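Local structure of aspartate--tRNA(Asp/Asn) ligase (Sulfolobus tokodaii, 1WYD) at the interface of chains A and B. The protein catalyses the ATP-dependent attachment of L-aspartate to both tRNA(Asp) and tRNA(Asn), working as a nondiscriminating class-II aminoacyl-tRNA synthetase homodimer. Numbering follows the deposited sequence. Chains: chain A/B, hypothetical aspartyl-tRNA synthetase.

Contact 1: the interface of chains A and B. Residues chain A 196-198, 232, 389-393; chain B 24, 66, 68, 96, 98, 122, 126.
The end of helix 189-199 and the loop A:Tyr389 to A:Pro393, in which A:Gly390 takes a positive phi of 72°, turn a row of backbone carbonyls toward chain B. In this homodimeric class-II synthetase, the receiving surface combines the OB-fold anticodon-binding region (B:Trp24, B:Glu66, B:Val68) with B:Arg126, which follows helix 121-125. B:Arg126 runs extended from CG to NE and meets A:Gly197 side-on: NE (2.8 Å) and NH2 (3.0 Å) both donate to its carbonyl O. NH1 points the other way, reaching A:Tyr389 O at 2.8 Å, nearly along the C=O axis. The same NH1 forms a salt bridge with B:Glu66 OE2, tilted out of the guanidinium plane, which helps fix the rotation of the group. B:Trp24 NE1 lies 3.4 Å above the centre of the B:Arg126 guanidinium plane, and B:Val122 CG1 lies over the opposite face. The indole N-H points in its ring plane to A:Gly390 O (2.9 Å, 167° at H), while CZ2 touches A:Pro392 CG. B:Ser96 OG, anti to its backbone N, donates to A:Met391 O at 2.8 Å. For B:Arg126, an alanine here removes the donors to the A:Gly197 and A:Tyr389 carbonyls and would probably loosen the loop against B:Trp24.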
# COMPACT_ATOMS: atom_id res chain seq x y z
N ALA A 196 -6.58 7.42 13.96
CA ALA A 196 -7.66 8.40 13.88
C ALA A 196 -7.70 9.25 15.14
O ALA A 196 -8.14 10.41 15.10
CB ALA A 196 -9.04 7.72 13.66
N GLY A 197 -7.27 8.67 16.25
CA GLY A 197 -7.24 9.39 17.50
C GLY A 197 -6.05 10.31 17.61
O GLY A 197 -5.91 11.00 18.64
N VAL A 198 -5.16 10.28 16.61
CA VAL A 198 -4.13 11.28 16.59
C VAL A 198 -4.36 12.33 15.50
O VAL A 198 -4.39 13.51 15.83
CB VAL A 198 -2.62 10.77 16.72
CG1 VAL A 198 -2.49 9.38 16.47
CG2 VAL A 198 -1.65 11.55 15.78
N PHE A 232 -14.74 11.96 14.64
CA PHE A 232 -15.98 12.77 14.57
C PHE A 232 -17.00 12.37 13.50
O PHE A 232 -17.75 13.20 13.01
CB PHE A 232 -15.68 14.27 14.56
CG PHE A 232 -14.60 14.66 15.49
CD1 PHE A 232 -13.26 14.67 15.06
CD2 PHE A 232 -14.90 15.06 16.76
CE1 PHE A 232 -12.27 15.03 15.90
CE2 PHE A 232 -13.89 15.43 17.63
CZ PHE A 232 -12.59 15.41 17.21
N TYR A 389 -7.50 8.54 27.56
CA TYR A 389 -6.89 9.83 27.28
C TYR A 389 -7.44 10.43 26.01
O TYR A 389 -6.71 10.75 25.07
CB TYR A 389 -5.39 9.67 27.18
CG TYR A 389 -4.81 9.21 28.47
CD1 TYR A 389 -4.25 7.95 28.61
CD2 TYR A 389 -4.84 10.06 29.57
CE1 TYR A 389 -3.72 7.53 29.83
CE2 TYR A 389 -4.33 9.64 30.80
CZ TYR A 389 -3.78 8.38 30.92
OH TYR A 389 -3.27 8.03 32.15
N GLY A 390 -8.76 10.54 25.97
CA GLY A 390 -9.45 11.22 24.90
C GLY A 390 -9.51 10.58 23.54
O GLY A 390 -9.15 11.16 22.52
N MET A 391 -10.05 9.39 23.47
CA MET A 391 -10.42 8.91 22.15
C MET A 391 -11.74 9.62 21.82
O MET A 391 -12.64 9.70 22.68
CB MET A 391 -10.52 7.41 22.09
CG MET A 391 -9.18 6.79 22.16
SD MET A 391 -8.30 6.77 20.55
CE MET A 391 -6.92 7.41 21.12
N PRO A 392 -11.78 10.20 20.61
CA PRO A 392 -12.93 10.91 20.11
C PRO A 392 -13.89 9.94 19.46
O PRO A 392 -13.51 8.83 19.06
CB PRO A 392 -12.31 11.73 18.97
CG PRO A 392 -11.35 10.83 18.38
CD PRO A 392 -10.69 10.23 19.61
N PRO A 393 -15.11 10.38 19.28
CA PRO A 393 -16.01 9.63 18.43
C PRO A 393 -15.38 9.34 17.08
O PRO A 393 -14.74 10.20 16.45
CB PRO A 393 -17.24 10.55 18.32
CG PRO A 393 -17.22 11.36 19.59
CD PRO A 393 -15.75 11.55 19.91
N TRP B 24 -9.35 18.53 20.65
CA TRP B 24 -8.67 18.21 21.89
C TRP B 24 -8.24 19.45 22.66
O TRP B 24 -7.71 20.41 22.10
CB TRP B 24 -7.44 17.33 21.59
CG TRP B 24 -7.77 15.92 21.21
CD1 TRP B 24 -7.95 14.85 22.06
CD2 TRP B 24 -7.99 15.42 19.89
NE1 TRP B 24 -8.25 13.71 21.35
CE2 TRP B 24 -8.30 14.02 20.02
CE3 TRP B 24 -7.94 15.98 18.61
CZ2 TRP B 24 -8.52 13.20 18.92
CZ3 TRP B 24 -8.19 15.15 17.51
CH2 TRP B 24 -8.47 13.79 17.67
N GLU B 66 -6.23 16.86 26.86
CA GLU B 66 -6.55 15.71 25.98
C GLU B 66 -8.00 15.23 25.99
O GLU B 66 -8.34 14.32 25.23
CB GLU B 66 -5.54 14.54 26.12
CG GLU B 66 -4.12 14.80 25.58
CD GLU B 66 -4.04 15.55 24.25
OE1 GLU B 66 -3.58 16.71 24.27
OE2 GLU B 66 -4.43 15.01 23.18
N VAL B 68 -11.79 15.50 24.74
CA VAL B 68 -12.30 15.82 23.43
C VAL B 68 -13.54 16.67 23.61
O VAL B 68 -14.48 16.25 24.31
CB VAL B 68 -12.61 14.54 22.64
CG1 VAL B 68 -13.29 14.86 21.35
CG2 VAL B 68 -11.34 13.69 22.44
N SER B 96 -15.59 13.25 25.34
CA SER B 96 -14.80 12.20 25.94
C SER B 96 -13.78 12.85 26.91
O SER B 96 -12.88 13.61 26.50
CB SER B 96 -14.11 11.40 24.81
OG SER B 96 -13.36 10.32 25.32
N ALA B 98 -10.74 12.93 29.65
CA ALA B 98 -9.48 12.21 29.86
C ALA B 98 -9.09 12.19 31.33
O ALA B 98 -9.21 13.19 32.02
CB ALA B 98 -8.38 12.84 29.03
N VAL B 122 0.21 7.06 21.55
CA VAL B 122 -0.84 7.96 21.08
C VAL B 122 -0.61 9.39 21.57
O VAL B 122 -0.68 10.35 20.79
CB VAL B 122 -2.21 7.44 21.47
CG1 VAL B 122 -3.28 8.53 21.36
CG2 VAL B 122 -2.57 6.27 20.57
N ARG B 126 0.54 12.43 19.09
CA ARG B 126 -0.24 13.67 19.00
C ARG B 126 0.62 14.94 18.98
O ARG B 126 0.12 16.01 18.70
CB ARG B 126 -1.28 13.77 20.10
CG ARG B 126 -2.46 12.89 19.90
CD ARG B 126 -3.49 13.01 21.02
NE ARG B 126 -4.58 12.03 20.85
CZ ARG B 126 -5.42 11.64 21.84
NH1 ARG B 126 -5.33 12.14 23.08
NH2 ARG B 126 -6.34 10.76 21.57
O HOH W 1 -11.58 8.09 25.48

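Contact 2: the interface of chains A and B. Residues chain A 158-163, 177, 182, 191; chain B 209, 222, 420, 422, 426-427, 429.
B:Glu222 OE1 receives two consecutive backbone N-H groups of the partner, A:Lys160 N at 3.1 Å and A:Ile161 N at 3.2 Å, just beyond A:Pro159, the invariant proline of motif 1, the dimer-forming motif of class-II synthetases. A:Ile161 N uses the syn lone pair, whereas A:Lys160 N arrives from above the carboxylate plane. The carbonyl O of the same A:Ile161 takes B:Arg422 NE at 2.6 Å, lying in the guanidinium plane with 167° at H. A:Tyr191 sets the CD2 edge of its ring over one face of B:Phe420 (planes 69° apart), and A:Pro159 CG presses on B:Phe420 CB. B:Leu427, its CG anti to the backbone N, sets CD1 against both A:Tyr177 CE2 and A:Ile161 CG2 and turns CD2 to A:Ala163 CB. The hydroxyl of A:Tyr177 donates to B:Arg426 O at 3.0 Å. The CZ2 edge of B:Trp209 meets A:Lys160 CB at 3.4 Å.

In the second shell, B:Trp209 NE1 gives OE1 of B:Glu222 a third donor at 2.8 Å, and three N-H groups on one oxygen would probably stabilise the ionised carboxylate. B:Arg422, bent at chi2 (-72°), is held end-on by its own C-terminal carboxylate: NH1 reaches B:Pro429 O at 2.7 Å, while NH2 takes OXT.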
# COMPACT_ATOMS: atom_id res chain seq x y z
N THR A 158 0.10 0.22 9.62
CA THR A 158 0.09 -0.33 10.99
C THR A 158 0.80 -1.68 11.10
O THR A 158 0.96 -2.39 10.08
CB THR A 158 -1.33 -0.56 11.49
OG1 THR A 158 -2.04 -1.31 10.53
CG2 THR A 158 -2.14 0.71 11.66
N PRO A 159 1.18 -2.07 12.32
CA PRO A 159 1.98 -3.28 12.53
C PRO A 159 1.24 -4.48 12.07
O PRO A 159 0.02 -4.55 12.25
CB PRO A 159 2.14 -3.36 14.07
CG PRO A 159 1.86 -2.01 14.57
CD PRO A 159 0.86 -1.41 13.61
N LYS A 160 1.98 -5.40 11.48
CA LYS A 160 1.46 -6.65 10.99
C LYS A 160 1.68 -7.82 11.96
O LYS A 160 0.87 -8.73 12.00
CB LYS A 160 2.09 -6.97 9.64
CG LYS A 160 1.77 -5.94 8.55
CD LYS A 160 0.27 -5.52 8.61
CE LYS A 160 0.06 -4.17 7.91
NZ LYS A 160 -1.17 -3.46 8.35
N ILE A 161 2.79 -7.79 12.70
CA ILE A 161 3.06 -8.75 13.78
C ILE A 161 2.59 -8.13 15.09
O ILE A 161 2.99 -7.01 15.42
CB ILE A 161 4.61 -9.11 13.90
CG1 ILE A 161 5.18 -9.75 12.62
CG2 ILE A 161 4.88 -9.99 15.16
CD1 ILE A 161 6.78 -9.68 12.50
N ILE A 162 1.76 -8.88 15.82
CA ILE A 162 1.12 -8.45 17.05
C ILE A 162 1.23 -9.51 18.14
O ILE A 162 1.39 -10.71 17.85
CB ILE A 162 -0.38 -8.10 16.78
CG1 ILE A 162 -1.11 -9.23 16.07
CG2 ILE A 162 -0.48 -6.79 15.91
CD1 ILE A 162 -2.60 -9.32 16.38
N ALA A 163 1.18 -9.04 19.39
CA ALA A 163 1.33 -9.89 20.56
C ALA A 163 0.14 -10.77 20.77
O ALA A 163 0.29 -11.94 21.14
CB ALA A 163 1.55 -9.04 21.84
N TYR A 177 8.89 -14.99 16.80
CA TYR A 177 9.32 -13.64 16.81
C TYR A 177 10.25 -13.47 18.00
O TYR A 177 9.79 -13.20 19.11
CB TYR A 177 8.07 -12.72 16.90
CG TYR A 177 8.42 -11.24 16.80
CD1 TYR A 177 8.71 -10.65 15.56
CD2 TYR A 177 8.46 -10.44 17.94
CE1 TYR A 177 9.05 -9.25 15.45
CE2 TYR A 177 8.82 -9.09 17.86
CZ TYR A 177 9.11 -8.51 16.61
OH TYR A 177 9.45 -7.18 16.56
N ALA A 182 4.23 -14.81 18.45
CA ALA A 182 3.38 -13.69 18.14
C ALA A 182 2.48 -14.10 16.97
O ALA A 182 2.51 -15.25 16.54
CB ALA A 182 4.23 -12.45 17.79
N TYR A 191 -5.35 -0.36 15.63
CA TYR A 191 -4.31 0.60 15.25
C TYR A 191 -4.84 1.76 14.44
O TYR A 191 -4.37 2.87 14.65
CB TYR A 191 -3.12 -0.09 14.54
CG TYR A 191 -2.32 -0.89 15.53
CD1 TYR A 191 -2.56 -2.26 15.69
CD2 TYR A 191 -1.39 -0.27 16.39
CE1 TYR A 191 -1.89 -2.99 16.61
CE2 TYR A 191 -0.71 -0.99 17.32
CZ TYR A 191 -0.98 -2.36 17.43
OH TYR A 191 -0.32 -3.13 18.34
N TRP B 209 9.89 -8.00 6.15
CA TRP B 209 10.40 -8.36 7.48
C TRP B 209 11.75 -9.04 7.47
O TRP B 209 12.06 -9.84 6.60
CB TRP B 209 9.40 -9.24 8.19
CG TRP B 209 8.00 -8.69 8.37
CD1 TRP B 209 7.54 -7.99 9.45
CD2 TRP B 209 6.89 -8.91 7.54
NE1 TRP B 209 6.18 -7.75 9.33
CE2 TRP B 209 5.77 -8.30 8.14
CE3 TRP B 209 6.71 -9.56 6.31
CZ2 TRP B 209 4.49 -8.29 7.56
CZ3 TRP B 209 5.43 -9.57 5.74
CH2 TRP B 209 4.34 -8.96 6.37
N GLU B 222 10.18 -5.21 11.28
CA GLU B 222 9.14 -4.88 10.30
C GLU B 222 9.35 -3.49 9.63
O GLU B 222 9.64 -2.51 10.30
CB GLU B 222 7.80 -4.87 10.97
CG GLU B 222 6.63 -4.89 9.99
CD GLU B 222 5.33 -4.93 10.75
OE1 GLU B 222 4.97 -6.04 11.25
OE2 GLU B 222 4.73 -3.85 10.90
N PHE B 420 4.53 2.63 15.11
CA PHE B 420 4.53 1.42 15.97
C PHE B 420 5.65 0.47 15.63
O PHE B 420 5.43 -0.51 14.93
CB PHE B 420 3.19 0.70 15.90
CG PHE B 420 2.07 1.55 16.41
CD1 PHE B 420 1.14 2.07 15.54
CD2 PHE B 420 1.98 1.84 17.76
CE1 PHE B 420 0.12 2.89 16.01
CE2 PHE B 420 0.96 2.66 18.24
CZ PHE B 420 0.04 3.19 17.36
N ARG B 422 8.69 -2.28 15.37
CA ARG B 422 8.94 -3.65 15.71
C ARG B 422 10.43 -3.89 15.64
O ARG B 422 11.07 -3.50 14.63
CB ARG B 422 8.23 -4.58 14.73
CG ARG B 422 6.69 -4.67 14.88
CD ARG B 422 6.23 -5.43 16.11
NE ARG B 422 4.77 -5.30 16.30
CZ ARG B 422 4.19 -4.35 17.02
NH1 ARG B 422 4.93 -3.40 17.58
NH2 ARG B 422 2.87 -4.32 17.18
N ARG B 426 10.93 -5.05 21.05
CA ARG B 426 9.75 -4.21 20.85
C ARG B 426 8.72 -4.90 19.98
O ARG B 426 8.96 -5.22 18.81
CB ARG B 426 10.15 -2.82 20.32
CG ARG B 426 10.62 -1.89 21.45
CD ARG B 426 11.22 -0.54 21.03
NE ARG B 426 12.59 -0.77 20.63
CZ ARG B 426 13.67 -0.42 21.32
NH1 ARG B 426 13.57 0.24 22.46
NH2 ARG B 426 14.86 -0.73 20.84
N LEU B 427 7.58 -5.18 20.60
CA LEU B 427 6.52 -5.93 19.99
C LEU B 427 5.24 -5.26 20.38
O LEU B 427 4.24 -5.45 19.73
CB LEU B 427 6.53 -7.37 20.51
CG LEU B 427 5.30 -8.25 20.21
CD1 LEU B 427 5.12 -8.35 18.68
CD2 LEU B 427 5.40 -9.65 20.89
N PRO B 429 3.46 -1.37 22.00
CA PRO B 429 2.23 -1.58 21.24
C PRO B 429 2.61 -1.93 19.81
O PRO B 429 3.74 -1.71 19.37
CB PRO B 429 1.56 -0.20 21.31
CG PRO B 429 2.72 0.78 21.41
CD PRO B 429 3.71 0.07 22.25
OXT PRO B 429 1.84 -2.48 19.03
O HOH W 2 1.52 -5.85 19.44

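Contact 3: the interface of chains A and B. Residues chain A 157, 160, 207, 209, 224; chain B 157, 160, 207, 209, 224.
Around the molecular two-fold of this class-II aminoacyl-tRNA synthetase dimer, the loop holding A:Phe157 and A:Lys160, part of the dimer-forming motif 1, and strands 201-209 and 222-231, the first of which runs into motif 2, pack against the same elements of the partner, with A:Pro207 and A:Trp209 each meeting its own copy. The patch is held by carbon contacts alone, with no polar pair between the chains.

CH-pi contacts form its outer pair. B:Ile224 CD1 sits over the face of the A:Phe157 ring, 3.8 Å from the centroid, and A:Ile224 CD1 does the same above B:Phe157. In both isoleucines CG1 lies anti to the carbonyl carbon, and chi2 (-75° in A:Ile224) bends CD1 onto the ring. CG2, anti to the backbone N, covers the rim of the same face, with A:Ile224 CG2 at 3.6 Å from B:Phe157 CE1.

Self-contacts across the axis are tip to tip. A:Pro207 CD meets B:Pro207 CD at 3.7 Å, and the benzo corners of the two indoles touch at CH2 of A:Trp209 and CH2 of B:Trp209, 3.8 Å apart.

The lysine stems supply the aliphatic contacts. B:Lys160, bent at chi2 (-50°), crosses A:Pro207 obliquely with CG 3.8 Å from the proline CG, and A:Lys160 CG meets B:Pro207 CG in the same way. An aliphatic-to-aromatic contact adds to these, B:Lys160 CB lying at the in-plane edge of A:Trp209.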
# COMPACT_ATOMS: atom_id res chain seq x y z
N PHE A 157 0.46 3.12 7.76
CA PHE A 157 0.80 1.70 7.84
C PHE A 157 0.83 1.28 9.29
O PHE A 157 1.48 1.94 10.10
CB PHE A 157 2.15 1.43 7.20
CG PHE A 157 2.07 1.35 5.75
CD1 PHE A 157 2.48 2.44 4.96
CD2 PHE A 157 1.52 0.25 5.14
CE1 PHE A 157 2.34 2.41 3.59
CE2 PHE A 157 1.41 0.20 3.74
CZ PHE A 157 1.82 1.28 2.98
N LYS A 160 1.98 -5.40 11.48
CA LYS A 160 1.46 -6.65 10.99
C LYS A 160 1.68 -7.82 11.96
O LYS A 160 0.87 -8.73 12.00
CB LYS A 160 2.09 -6.97 9.64
CG LYS A 160 1.77 -5.94 8.55
CD LYS A 160 0.27 -5.52 8.61
CE LYS A 160 0.06 -4.17 7.91
NZ LYS A 160 -1.17 -3.46 8.35
N PRO A 207 -1.76 -6.00 3.48
CA PRO A 207 -2.09 -7.43 3.70
C PRO A 207 -2.56 -7.67 5.09
O PRO A 207 -2.16 -7.01 6.04
CB PRO A 207 -0.74 -8.14 3.51
CG PRO A 207 0.15 -7.09 2.76
CD PRO A 207 -0.31 -5.77 3.27
N TRP A 209 -4.25 -11.43 7.39
CA TRP A 209 -4.26 -12.89 7.35
C TRP A 209 -5.28 -13.48 8.33
O TRP A 209 -5.47 -12.98 9.44
CB TRP A 209 -2.86 -13.47 7.65
CG TRP A 209 -1.72 -12.87 6.81
CD1 TRP A 209 -1.16 -13.40 5.69
CD2 TRP A 209 -1.05 -11.62 7.03
NE1 TRP A 209 -0.17 -12.58 5.20
CE2 TRP A 209 -0.10 -11.47 6.01
CE3 TRP A 209 -1.17 -10.60 8.00
CZ2 TRP A 209 0.73 -10.35 5.93
CZ3 TRP A 209 -0.35 -9.50 7.90
CH2 TRP A 209 0.59 -9.38 6.89
N ILE A 224 -5.60 -8.60 0.66
CA ILE A 224 -5.38 -7.13 0.74
C ILE A 224 -6.64 -6.40 1.16
O ILE A 224 -7.70 -6.57 0.58
CB ILE A 224 -4.86 -6.63 -0.55
CG1 ILE A 224 -3.62 -7.46 -0.90
CG2 ILE A 224 -4.61 -5.08 -0.52
CD1 ILE A 224 -2.38 -7.12 -0.09
N PHE B 157 0.33 -6.31 -5.49
CA PHE B 157 0.47 -6.87 -4.15
C PHE B 157 0.92 -8.35 -4.27
O PHE B 157 0.18 -9.16 -4.83
CB PHE B 157 -0.84 -6.77 -3.38
CG PHE B 157 -1.07 -5.43 -2.77
CD1 PHE B 157 -2.07 -4.61 -3.24
CD2 PHE B 157 -0.25 -4.97 -1.74
CE1 PHE B 157 -2.27 -3.35 -2.67
CE2 PHE B 157 -0.43 -3.73 -1.16
CZ PHE B 157 -1.45 -2.91 -1.62
N LYS B 160 3.13 -12.32 0.99
CA LYS B 160 4.01 -11.99 2.09
C LYS B 160 4.49 -13.27 2.81
O LYS B 160 5.57 -13.28 3.39
CB LYS B 160 3.33 -11.01 3.05
CG LYS B 160 2.94 -9.66 2.45
CD LYS B 160 4.11 -9.07 1.70
CE LYS B 160 3.70 -8.04 0.70
NZ LYS B 160 4.82 -7.61 -0.11
N PRO B 207 4.50 -3.96 3.54
CA PRO B 207 5.38 -4.45 4.60
C PRO B 207 6.33 -5.53 4.09
O PRO B 207 6.01 -6.27 3.16
CB PRO B 207 4.39 -4.99 5.63
CG PRO B 207 3.02 -4.36 5.19
CD PRO B 207 3.10 -4.34 3.77
N TRP B 209 9.89 -8.00 6.15
CA TRP B 209 10.40 -8.36 7.48
C TRP B 209 11.75 -9.04 7.47
O TRP B 209 12.06 -9.84 6.60
CB TRP B 209 9.40 -9.24 8.19
CG TRP B 209 8.00 -8.69 8.37
CD1 TRP B 209 7.54 -7.99 9.45
CD2 TRP B 209 6.89 -8.91 7.54
NE1 TRP B 209 6.18 -7.75 9.33
CE2 TRP B 209 5.77 -8.30 8.14
CE3 TRP B 209 6.71 -9.56 6.31
CZ2 TRP B 209 4.49 -8.29 7.56
CZ3 TRP B 209 5.43 -9.57 5.74
CH2 TRP B 209 4.34 -8.96 6.37
N ILE B 224 8.34 -0.94 5.85
CA ILE B 224 7.68 -0.73 4.56
C ILE B 224 8.68 -0.51 3.45
O ILE B 224 9.57 0.33 3.55
CB ILE B 224 6.74 0.50 4.66
CG1 ILE B 224 5.79 0.31 5.86
CG2 ILE B 224 6.03 0.76 3.34
CD1 ILE B 224 4.83 -0.81 5.72

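Contact 2 and contact 3 are neighbours, their C-alpha centres about 11 Å apart, and they share A:Lys160 and B:Trp209; strands 201-209 and 222-231 also serve both. Contact 1 lies farther out, about 23 Å from contact 2 and 27 Å from contact 3, but helix 189-199 of chain A links it to contact 2, supplying A:Gly197 to one and A:Tyr191 to the other. Contact 3 straddles the two-fold axis, whereas contacts 1 and 2 each recur with the chains exchanged. The dimer is thus joined from its axial core outward to the partner's anticodon-binding region, which probably helps set the orientation of that region.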